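PDB 2B1Y: hypothetical protein Atu1913 from Agrobacterium tumefaciens, which is of unknown function, a DUF1883-family protein whose two subunits intertwine into shared beta-sheets. Local coordinates for residues 11-16 with 20-25; 31-36 with 41-46; 71-76 with 86-91. All blocks are in the same frame, centred on the assembly; numbering follows the deposited sequence. Where two conformers were deposited one is given.

Contact 1 of 3, residues 11-16 with 20-25; sequences YDLKEL and TTLEIS
The connection between strands 8-16 and 21-26 fits a beta-arch, and Leu13 and Leu16 of the first meet Leu22 of the second through their side chains, without backbone bonds between them. The two antiparallel segments splay apart as they leave the turn: the CA atoms of Leu16 and Thr20 are 6.5 Å apart, those of Leu13 and Leu22 already 9.8 Å. Leu13 and Leu22 bridge the wider gap tip to tip. With CG in each placed anti to the carbonyl carbon (chi1 -56° and -50°), both chains reach inward, and Leu13 CD1 closes to 3.4 Å from Leu22 CD1, tighter than ordinary methyl contact. The other branch of Leu22 serves both neighbours, since its CD2 also approaches Leu13 CD1 and stands 4.0 Å from Leu16 CD1, where the two leucines cross obliquely. Nearer the turn, Leu16 CB borders Thr20 OG1 at 4.1 Å, while that hydroxyl spends its hydrogen bond on Arg17 O.

Behind the leucines, the chain is shaped by an Asx turn, in which Lys14 N donates to Asp12 OD1 over 3.2 Å and meets it on the anti side, 33° out of the carboxylate plane. OD1 is also bonded to His70 NE2 of the second subunit, and Lys14 NZ forms a long salt bridge to OD2 of Asp12. Both strands hydrogen-bond along their edges to antiparallel strands of that second subunit, where Arg62 pairs with Glu23. This is the layout of a beta-arch: two strands joined by a short turn face each other through side chains while their backbones bond to the second subunit.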
loop_
_atom_site.group_PDB
_atom_site.type_symbol
_atom_site.label_atom_id
_atom_site.label_comp_id
_atom_site.label_asym_id
_atom_site.label_seq_id
_atom_site.Cartn_x
_atom_site.Cartn_y
_atom_site.Cartn_z
ATOM N N TYR A 11 14.555 9.949 4.093
ATOM C CA TYR A 11 16.009 10.120 3.932
ATOM C C TYR A 11 16.454 9.395 2.653
ATOM O O TYR A 11 16.310 8.179 2.539
ATOM C CB TYR A 11 16.816 9.560 5.137
ATOM C CG TYR A 11 16.389 10.101 6.485
ATOM C CD1 TYR A 11 17.067 11.183 7.054
ATOM C CD2 TYR A 11 15.304 9.546 7.186
ATOM C CE1 TYR A 11 16.694 11.731 8.290
ATOM C CE2 TYR A 11 14.905 10.104 8.463
ATOM C CZ TYR A 11 15.625 11.199 8.981
ATOM O OH TYR A 11 15.274 11.769 10.177
ATOM N N ASP A 12 16.965 10.153 1.690
ATOM C CA ASP A 12 17.631 9.554 0.536
ATOM C C ASP A 12 19.071 9.268 0.938
ATOM O O ASP A 12 19.874 10.193 1.035
ATOM C CB ASP A 12 17.569 10.530 -0.635
ATOM C CG ASP A 12 18.126 9.953 -1.896
ATOM O OD1 ASP A 12 18.765 8.856 -1.874
ATOM O OD2 ASP A 12 17.917 10.624 -2.922
ATOM N N LEU A 13 19.395 8.003 1.200
ATOM C CA LEU A 13 20.716 7.621 1.710
ATOM C C LEU A 13 21.764 7.379 0.625
ATOM O O LEU A 13 22.922 7.086 0.942
ATOM C CB LEU A 13 20.618 6.360 2.589
ATOM C CG LEU A 13 19.646 6.471 3.776
ATOM C CD1 LEU A 13 19.648 5.173 4.540
ATOM C CD2 LEU A 13 20.033 7.607 4.695
ATOM N N LYS A 14 21.340 7.509 -0.625
ATOM C CA LYS A 14 22.155 7.267 -1.823
ATOM C C LYS A 14 22.721 5.856 -1.824
ATOM O O LYS A 14 22.136 4.964 -1.245
ATOM C CB LYS A 14 23.286 8.302 -1.944
ATOM C CG LYS A 14 22.867 9.748 -1.779
ATOM C CD LYS A 14 21.803 10.132 -2.782
ATOM C CE LYS A 14 21.730 11.638 -2.948
ATOM N NZ LYS A 14 20.795 12.009 -4.052
ATOM N N GLU A 15 23.883 5.672 -2.446
ATOM C CA GLU A 15 24.476 4.341 -2.602
ATOM C C GLU A 15 25.126 3.897 -1.324
ATOM O O GLU A 15 25.978 4.599 -0.805
ATOM C CB GLU A 15 25.510 4.365 -3.734
ATOM C CG GLU A 15 24.900 3.981 -5.024
ATOM C CD GLU A 15 24.752 2.485 -5.140
ATOM O OE1 GLU A 15 25.628 1.746 -4.628
ATOM O OE2 GLU A 15 23.767 2.052 -5.749
ATOM N N LEU A 16 24.719 2.742 -0.798
ATOM C CA LEU A 16 25.369 2.167 0.370
ATOM C C LEU A 16 25.794 0.731 0.084
ATOM O O LEU A 16 25.051 -0.003 -0.557
ATOM C CB LEU A 16 24.408 2.153 1.565
ATOM C CG LEU A 16 23.800 3.496 1.995
ATOM C CD1 LEU A 16 22.774 3.271 3.107
ATOM C CD2 LEU A 16 24.878 4.489 2.449
ATOM N N THR A 20 26.401 -1.929 5.504
ATOM C CA THR A 20 26.246 -0.622 6.153
ATOM C C THR A 20 25.083 -0.717 7.140
ATOM O O THR A 20 24.047 -1.292 6.805
ATOM C CB THR A 20 25.969 0.469 5.141
ATOM O OG1 THR A 20 27.050 0.510 4.202
ATOM C CG2 THR A 20 25.822 1.845 5.826
ATOM N N THR A 21 25.276 -0.168 8.343
ATOM C CA THR A 21 24.293 -0.287 9.420
ATOM C C THR A 21 23.698 1.073 9.700
ATOM O O THR A 21 24.418 2.040 9.955
ATOM C CB THR A 21 24.895 -0.970 10.677
ATOM O OG1 THR A 21 25.318 -2.297 10.325
ATOM C CG2 THR A 21 23.853 -1.081 11.790
ATOM N N LEU A 22 22.375 1.157 9.627
ATOM C CA LEU A 22 21.717 2.404 9.918
ATOM C C LEU A 22 21.266 2.374 11.376
ATOM O O LEU A 22 20.540 1.448 11.801
ATOM C CB LEU A 22 20.510 2.569 9.009
ATOM C CG LEU A 22 20.746 2.354 7.516
ATOM C CD1 LEU A 22 19.429 2.575 6.760
ATOM C CD2 LEU A 22 21.836 3.293 7.046
ATOM N N GLU A 23 21.704 3.374 12.137
ATOM C CA GLU A 23 21.244 3.536 13.494
ATOM C C GLU A 23 20.143 4.605 13.562
ATOM O O GLU A 23 20.387 5.808 13.330
ATOM C CB GLU A 23 22.434 3.883 14.413
ATOM C CG GLU A 23 22.004 4.044 15.885
ATOM C CD GLU A 23 23.171 4.002 16.842
ATOM O OE1 GLU A 23 23.864 5.011 16.967
ATOM O OE2 GLU A 23 23.404 2.948 17.466
ATOM N N ILE A 24 18.918 4.187 13.868
ATOM C CA ILE A 24 17.781 5.078 13.653
ATOM C C ILE A 24 17.125 5.421 14.980
ATOM O O ILE A 24 16.791 4.486 15.731
ATOM C CB ILE A 24 16.741 4.380 12.714
ATOM C CG1 ILE A 24 17.412 3.978 11.389
ATOM C CG2 ILE A 24 15.490 5.249 12.527
ATOM C CD1 ILE A 24 16.724 2.828 10.729
ATOM N N SER A 25 16.988 6.725 15.294
ATOM C CA SER A 25 16.384 7.165 16.551
ATOM C C SER A 25 14.989 7.696 16.257
ATOM O O SER A 25 14.792 8.342 15.220
ATOM C CB SER A 25 17.200 8.304 17.203
ATOM O OG SER A 25 18.536 7.877 17.592
#

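Contact 2 of 3, residues 31-36 with 41-46; sequences NVRLMT and QRFTEL. With SO4 (sulfate ion), chain D.
Strand 30-36 leads into helix 37-46, with Thr36 at the N-cap position, and the helix folds back beside the strand so that the CA atoms of Met35 and Phe43 lie 9.2 Å apart. Met35, present as selenomethionine, crosses Phe43 at about a right angle. Its CG sits between the backbone N and the carbonyl carbon (chi1 58°), lifting the chain toward the helix, and SE comes to 3.8 Å from Phe43 CB. Measured from the centroid of the Phe43 ring, Met35 SE is 5.2 Å away and 43° off the normal, an oblique Met-aromatic approach. Phe43 itself extends with CG opposite its own backbone N (178°), which carries the ring on toward Arg33. There CE1 of Phe43 lies over one face of the Arg33 guanidinium, displaced toward its rim and 4.3 Å from NE. Salt bridges from Arg33 NE to Asp76 and from NH1 to Glu78, both of the second subunit, hold this buried guanidinium, and Tyr8 meets the Phe43 ring edge-to-face.

On another side of the helix, Arg42 grips a sulfate, probably from the crystallisation liquor, with two bonds at its guanidinium edge: NH1 to O2 at 3.0 Å, almost straight, and NH2 to O1 at 2.9 Å, more bent. The arrangement is that of a beta-alpha unit in which the helix packs on the preceding strand through a Met-aromatic contact.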
loop_
_atom_site.group_PDB
_atom_site.type_symbol
_atom_site.label_atom_id
_atom_site.label_comp_id
_atom_site.label_asym_id
_atom_site.label_seq_id
_atom_site.Cartn_x
_atom_site.Cartn_y
_atom_site.Cartn_z
ATOM N N ASN A 31 6.540 3.707 12.045
ATOM C CA ASN A 31 7.057 2.668 11.152
ATOM C C ASN A 31 8.401 3.104 10.610
ATOM O O ASN A 31 8.619 4.290 10.351
ATOM C CB ASN A 31 6.117 2.468 9.953
ATOM C CG ASN A 31 4.688 2.185 10.396
ATOM O OD1 ASN A 31 4.470 1.383 11.299
ATOM N ND2 ASN A 31 3.742 2.864 9.797
ATOM N N VAL A 32 9.271 2.128 10.407
ATOM C CA VAL A 32 10.579 2.397 9.841
ATOM C C VAL A 32 10.734 1.449 8.670
ATOM O O VAL A 32 10.586 0.246 8.840
ATOM C CB VAL A 32 11.689 2.127 10.903
ATOM C CG1 VAL A 32 13.132 2.249 10.290
ATOM C CG2 VAL A 32 11.542 3.073 12.051
ATOM N N ARG A 33 11.040 1.975 7.489
ATOM C CA ARG A 33 11.081 1.120 6.294
ATOM C C ARG A 33 12.305 1.521 5.492
ATOM O O ARG A 33 12.416 2.679 5.079
ATOM C CB ARG A 33 9.842 1.353 5.424
ATOM C CG ARG A 33 8.530 1.500 6.154
ATOM C CD ARG A 33 7.377 1.500 5.150
ATOM N NE ARG A 33 6.182 2.134 5.687
ATOM C CZ ARG A 33 4.932 1.803 5.380
ATOM N NH1 ARG A 33 3.934 2.495 5.930
ATOM N NH2 ARG A 33 4.675 0.783 4.559
ATOM N N LEU A 34 13.198 0.566 5.249
ATOM C CA LEU A 34 14.352 0.747 4.426
ATOM C C LEU A 34 14.027 0.106 3.065
ATOM O O LEU A 34 13.593 -1.042 3.030
ATOM C CB LEU A 34 15.528 0.014 5.082
ATOM C CG LEU A 34 16.800 -0.029 4.216
ATOM C CD1 LEU A 34 17.422 1.383 4.050
ATOM C CD2 LEU A 34 17.825 -1.035 4.813
HETATM N N MSE A 35 14.226 0.826 1.967
HETATM C CA MSE A 35 13.828 0.319 0.649
HETATM C C MSE A 35 14.719 0.808 -0.467
HETATM O O MSE A 35 15.420 1.814 -0.335
HETATM C CB MSE A 35 12.373 0.741 0.364
HETATM C CG MSE A 35 12.198 2.278 0.412
HETATM SE SE MSE A 35 10.330 2.820 0.231
HETATM C CE MSE A 35 9.763 2.523 2.041
ATOM N N THR A 36 14.654 0.089 -1.584
ATOM C CA THR A 36 15.428 0.408 -2.764
ATOM C C THR A 36 14.723 1.565 -3.468
ATOM O O THR A 36 13.562 1.911 -3.139
ATOM C CB THR A 36 15.501 -0.812 -3.705
ATOM O OG1 THR A 36 14.178 -1.125 -4.158
ATOM C CG2 THR A 36 16.122 -2.017 -3.029
ATOM N N GLN A 41 9.731 4.475 -5.365
ATOM C CA GLN A 41 8.760 4.967 -6.336
ATOM C C GLN A 41 7.359 4.389 -6.074
ATOM O O GLN A 41 6.376 5.119 -6.112
ATOM C CB GLN A 41 9.233 4.696 -7.754
ATOM C CG GLN A 41 10.390 5.609 -8.180
ATOM C CD GLN A 41 10.028 7.112 -8.116
ATOM O OE1 GLN A 41 10.837 7.950 -7.667
ATOM N NE2 GLN A 41 8.804 7.451 -8.557
ATOM N N ARG A 42 7.294 3.094 -5.754
ATOM C CA ARG A 42 6.048 2.453 -5.324
ATOM C C ARG A 42 5.454 3.135 -4.077
ATOM O O ARG A 42 4.271 3.469 -4.052
ATOM C CB ARG A 42 6.263 0.952 -5.110
ATOM C CG ARG A 42 6.699 0.211 -6.377
ATOM C CD ARG A 42 6.841 -1.290 -6.180
ATOM N NE ARG A 42 7.263 -1.924 -7.431
ATOM C CZ ARG A 42 8.462 -2.474 -7.655
ATOM N NH1 ARG A 42 9.404 -2.494 -6.716
ATOM N NH2 ARG A 42 8.731 -2.998 -8.834
ATOM N N PHE A 43 6.267 3.361 -3.045
ATOM C CA PHE A 43 5.800 4.058 -1.856
ATOM C C PHE A 43 5.110 5.408 -2.185
ATOM O O PHE A 43 4.023 5.700 -1.673
ATOM C CB PHE A 43 6.973 4.299 -0.893
ATOM C CG PHE A 43 6.600 5.058 0.349
ATOM C CD1 PHE A 43 6.021 4.394 1.438
ATOM C CD2 PHE A 43 6.856 6.427 0.446
ATOM C CE1 PHE A 43 5.674 5.093 2.595
ATOM C CE2 PHE A 43 6.512 7.107 1.600
ATOM C CZ PHE A 43 5.949 6.422 2.677
ATOM N N THR A 44 5.728 6.217 -3.035
ATOM C CA THR A 44 5.167 7.541 -3.335
ATOM C C THR A 44 3.817 7.417 -4.042
ATOM O O THR A 44 2.961 8.288 -3.892
ATOM C CB THR A 44 6.104 8.434 -4.169
ATOM O OG1 THR A 44 6.208 7.914 -5.501
ATOM C CG2 THR A 44 7.488 8.535 -3.513
ATOM N N GLU A 45 3.630 6.325 -4.790
ATOM C CA GLU A 45 2.333 6.028 -5.404
ATOM C C GLU A 45 1.301 5.694 -4.354
ATOM O O GLU A 45 0.168 6.158 -4.449
ATOM C CB GLU A 45 2.445 4.928 -6.482
ATOM C CG GLU A 45 3.458 5.228 -7.604
ATOM C CD GLU A 45 3.155 6.499 -8.387
ATOM O OE1 GLU A 45 2.135 6.520 -9.104
ATOM O OE2 GLU A 45 3.929 7.480 -8.290
ATOM N N LEU A 46 1.686 4.955 -3.331
ATOM C CA LEU A 46 0.730 4.538 -2.331
ATOM C C LEU A 46 0.320 5.642 -1.322
ATOM O O LEU A 46 -0.673 5.501 -0.600
ATOM C CB LEU A 46 1.205 3.219 -1.701
ATOM C CG LEU A 46 1.513 2.161 -2.795
ATOM C CD1 LEU A 46 2.391 1.021 -2.270
ATOM C CD2 LEU A 46 0.261 1.606 -3.479
HETATM S S SO4 D . 12.291 -3.982 -8.712
HETATM O O1 SO4 D . 11.540 -3.031 -9.535
HETATM O O2 SO4 D . 12.036 -3.706 -7.297
HETATM O O3 SO4 D . 11.859 -5.342 -9.012
HETATM O O4 SO4 D . 13.718 -3.858 -9.002
#

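Contact 3 of 3, residues 71-76 with 86-91; sequences WHLIID and SSVKML
Leu73 against Val88 and Ile75 against Ser86 form the packed side of this contact, where strands 69-76 and 86-91 face each other in antiparallel sense. Leu73 and Val88 reach toward each other tip to tip, with CD2 of Leu73 3.8 Å from CG2 of Val88 and nearly as close to its CB. Val88 offers this branch because CG2 stands opposite its backbone N, whereas CG1 takes the place between N and the carbonyl carbon. Two residues along, the backbones are closer, with 7.5 Å between the CA atoms of Ile75 and Ser86 against 8.8 Å between those of Leu73 and Val88. Here Ser86 OG rests 3.6 Å from Ile75 CG1, and Ser86 CB lies 3.9 Å from the same Ile75 CG1. That hydroxyl, set against a hydrocarbon wall, is satisfied by a hydrogen bond with Tyr11 OH of the second subunit.

The outer side is loose by comparison. Ser86 and Val88 point toward strand 69-76, while Ser87 points away and is exposed, as are Lys89 and Met90. Within strand 69-76 the neighbouring residues are buried instead, Ile74 packing on Met35 of the second subunit and His72 ND1 hydrogen-bonding with its His10 NE2. The arrangement is one of two antiparallel-running strands packed face to face by side chains, each paired in a sheet with a strand of the second subunit.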
loop_
_atom_site.group_PDB
_atom_site.type_symbol
_atom_site.label_atom_id
_atom_site.label_comp_id
_atom_site.label_asym_id
_atom_site.label_seq_id
_atom_site.Cartn_x
_atom_site.Cartn_y
_atom_site.Cartn_z
ATOM N N TRP A 71 -14.123 2.536 -13.969
ATOM C CA TRP A 71 -14.055 1.910 -12.634
ATOM C C TRP A 71 -13.430 0.521 -12.711
ATOM O O TRP A 71 -13.530 -0.160 -13.728
ATOM C CB TRP A 71 -15.450 1.852 -11.976
ATOM C CG TRP A 71 -15.897 3.220 -11.520
ATOM C CD1 TRP A 71 -16.753 4.059 -12.178
ATOM C CD2 TRP A 71 -15.455 3.923 -10.349
ATOM N NE1 TRP A 71 -16.899 5.226 -11.471
ATOM C CE2 TRP A 71 -16.122 5.173 -10.341
ATOM C CE3 TRP A 71 -14.607 3.596 -9.278
ATOM C CZ2 TRP A 71 -15.942 6.119 -9.326
ATOM C CZ3 TRP A 71 -14.409 4.541 -8.272
ATOM C CH2 TRP A 71 -15.078 5.795 -8.306
ATOM N N HIS A 72 -12.765 0.124 -11.611
ATOM C CA HIS A 72 -12.138 -1.192 -11.492
ATOM C C HIS A 72 -12.551 -1.766 -10.143
ATOM O O HIS A 72 -12.608 -1.032 -9.198
ATOM C CB HIS A 72 -10.610 -1.036 -11.502
ATOM C CG HIS A 72 -10.077 -0.532 -12.807
ATOM N ND1 HIS A 72 -9.661 -1.369 -13.817
ATOM C CD2 HIS A 72 -9.981 0.731 -13.299
ATOM C CE1 HIS A 72 -9.262 -0.647 -14.849
ATOM N NE2 HIS A 72 -9.472 0.625 -14.573
ATOM N N LEU A 73 -12.881 -3.052 -10.083
ATOM C CA LEU A 73 -13.264 -3.666 -8.820
ATOM C C LEU A 73 -12.217 -4.721 -8.517
ATOM O O LEU A 73 -11.956 -5.604 -9.367
ATOM C CB LEU A 73 -14.642 -4.322 -8.930
ATOM C CG LEU A 73 -15.052 -5.066 -7.658
ATOM C CD1 LEU A 73 -15.305 -4.020 -6.591
ATOM C CD2 LEU A 73 -16.256 -5.917 -7.931
ATOM N N ILE A 74 -11.643 -4.629 -7.325
ATOM C CA ILE A 74 -10.656 -5.606 -6.881
ATOM C C ILE A 74 -11.239 -6.396 -5.761
ATOM O O ILE A 74 -11.751 -5.819 -4.812
ATOM C CB ILE A 74 -9.362 -4.915 -6.379
ATOM C CG1 ILE A 74 -8.688 -4.181 -7.526
ATOM C CG2 ILE A 74 -8.417 -5.924 -5.665
ATOM C CD1 ILE A 74 -8.361 -4.980 -8.725
ATOM N N ILE A 75 -11.134 -7.715 -5.860
ATOM C CA ILE A 75 -11.355 -8.606 -4.718
ATOM C C ILE A 75 -9.991 -9.159 -4.341
ATOM O O ILE A 75 -9.279 -9.664 -5.205
ATOM C CB ILE A 75 -12.276 -9.804 -5.094
ATOM C CG1 ILE A 75 -13.581 -9.277 -5.737
ATOM C CG2 ILE A 75 -12.533 -10.684 -3.872
ATOM C CD1 ILE A 75 -14.372 -8.378 -4.866
ATOM N N ASP A 76 -9.607 -9.063 -3.072
ATOM C CA ASP A 76 -8.237 -9.485 -2.762
ATOM C C ASP A 76 -8.047 -10.040 -1.373
ATOM O O ASP A 76 -8.839 -9.805 -0.455
ATOM C CB ASP A 76 -7.250 -8.333 -3.010
ATOM C CG ASP A 76 -7.350 -7.245 -1.940
ATOM O OD1 ASP A 76 -8.053 -6.248 -2.151
ATOM O OD2 ASP A 76 -6.781 -7.432 -0.849
ATOM N N SER A 86 -15.661 -15.009 -6.320
ATOM C CA SER A 86 -16.462 -13.817 -6.364
ATOM C C SER A 86 -17.242 -13.706 -7.674
ATOM O O SER A 86 -16.932 -14.368 -8.685
ATOM C CB SER A 86 -15.583 -12.578 -6.159
ATOM O OG SER A 86 -14.719 -12.367 -7.270
ATOM N N SER A 87 -18.269 -12.873 -7.622
ATOM C CA SER A 87 -19.031 -12.487 -8.807
ATOM C C SER A 87 -19.511 -11.063 -8.599
ATOM O O SER A 87 -19.619 -10.583 -7.451
ATOM C CB SER A 87 -20.161 -13.477 -9.106
ATOM O OG SER A 87 -21.207 -13.327 -8.173
ATOM N N VAL A 88 -19.736 -10.355 -9.703
ATOM C CA VAL A 88 -20.230 -8.989 -9.653
ATOM C C VAL A 88 -21.361 -8.791 -10.694
ATOM O O VAL A 88 -21.246 -9.208 -11.848
ATOM C CB VAL A 88 -19.083 -7.909 -9.777
ATOM C CG1 VAL A 88 -18.296 -8.038 -11.055
ATOM C CG2 VAL A 88 -19.652 -6.474 -9.619
ATOM N N LYS A 89 -22.461 -8.190 -10.257
ATOM C CA LYS A 89 -23.608 -7.920 -11.124
ATOM C C LYS A 89 -23.739 -6.415 -11.095
ATOM O O LYS A 89 -23.731 -5.800 -10.028
ATOM C CB LYS A 89 -24.869 -8.616 -10.590
ATOM C CG LYS A 89 -26.066 -8.576 -11.495
ATOM C CD LYS A 89 -27.281 -9.223 -10.826
ATOM C CE LYS A 89 -28.046 -10.063 -11.847
ATOM N NZ LYS A 89 -29.550 -10.182 -11.655
HETATM N N MSE A 90 -23.840 -5.828 -12.285
HETATM C CA MSE A 90 -23.872 -4.395 -12.435
HETATM C C MSE A 90 -25.348 -4.002 -12.598
HETATM O O MSE A 90 -26.009 -4.371 -13.606
HETATM C CB MSE A 90 -22.994 -3.964 -13.628
HETATM C CG MSE A 90 -21.446 -4.344 -13.519
HETATM SE SE MSE A 90 -20.598 -3.539 -15.100
HETATM C CE MSE A 90 -21.544 -4.525 -16.468
ATOM N N LEU A 91 -25.877 -3.342 -11.567
ATOM C CA LEU A 91 -27.279 -2.930 -11.531
ATOM C C LEU A 91 -27.410 -1.469 -12.010
ATOM O O LEU A 91 -26.586 -0.602 -11.665
ATOM C CB LEU A 91 -27.871 -3.105 -10.118
ATOM C CG LEU A 91 -27.621 -4.429 -9.331
ATOM C CD1 LEU A 91 -28.117 -4.332 -7.911
ATOM C CD2 LEU A 91 -28.235 -5.657 -9.998
#

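Contacts 1 and 2 adjoin, with centres 14 Å apart: Leu22 CD1 meets Leu34 CD1 at 3.6 Å and Ile24 CD1 meets Val32 CG1 at 3.7 Å, making one apolar interior across successive strands. Contact 3 lies on the opposite side of the chain's centre, its own centre 42 Å from that of contact 1 and 28 Å from that of contact 2, with nearest atoms about 28 and 11 Å away. The strands of contacts 1 and 2 pair with strands of the second subunit, including those equivalent to contact 3. The sheets are thus completed between the two subunits, in an intertwined dimer. The sulfate belongs to contact 2 and marks no known active site.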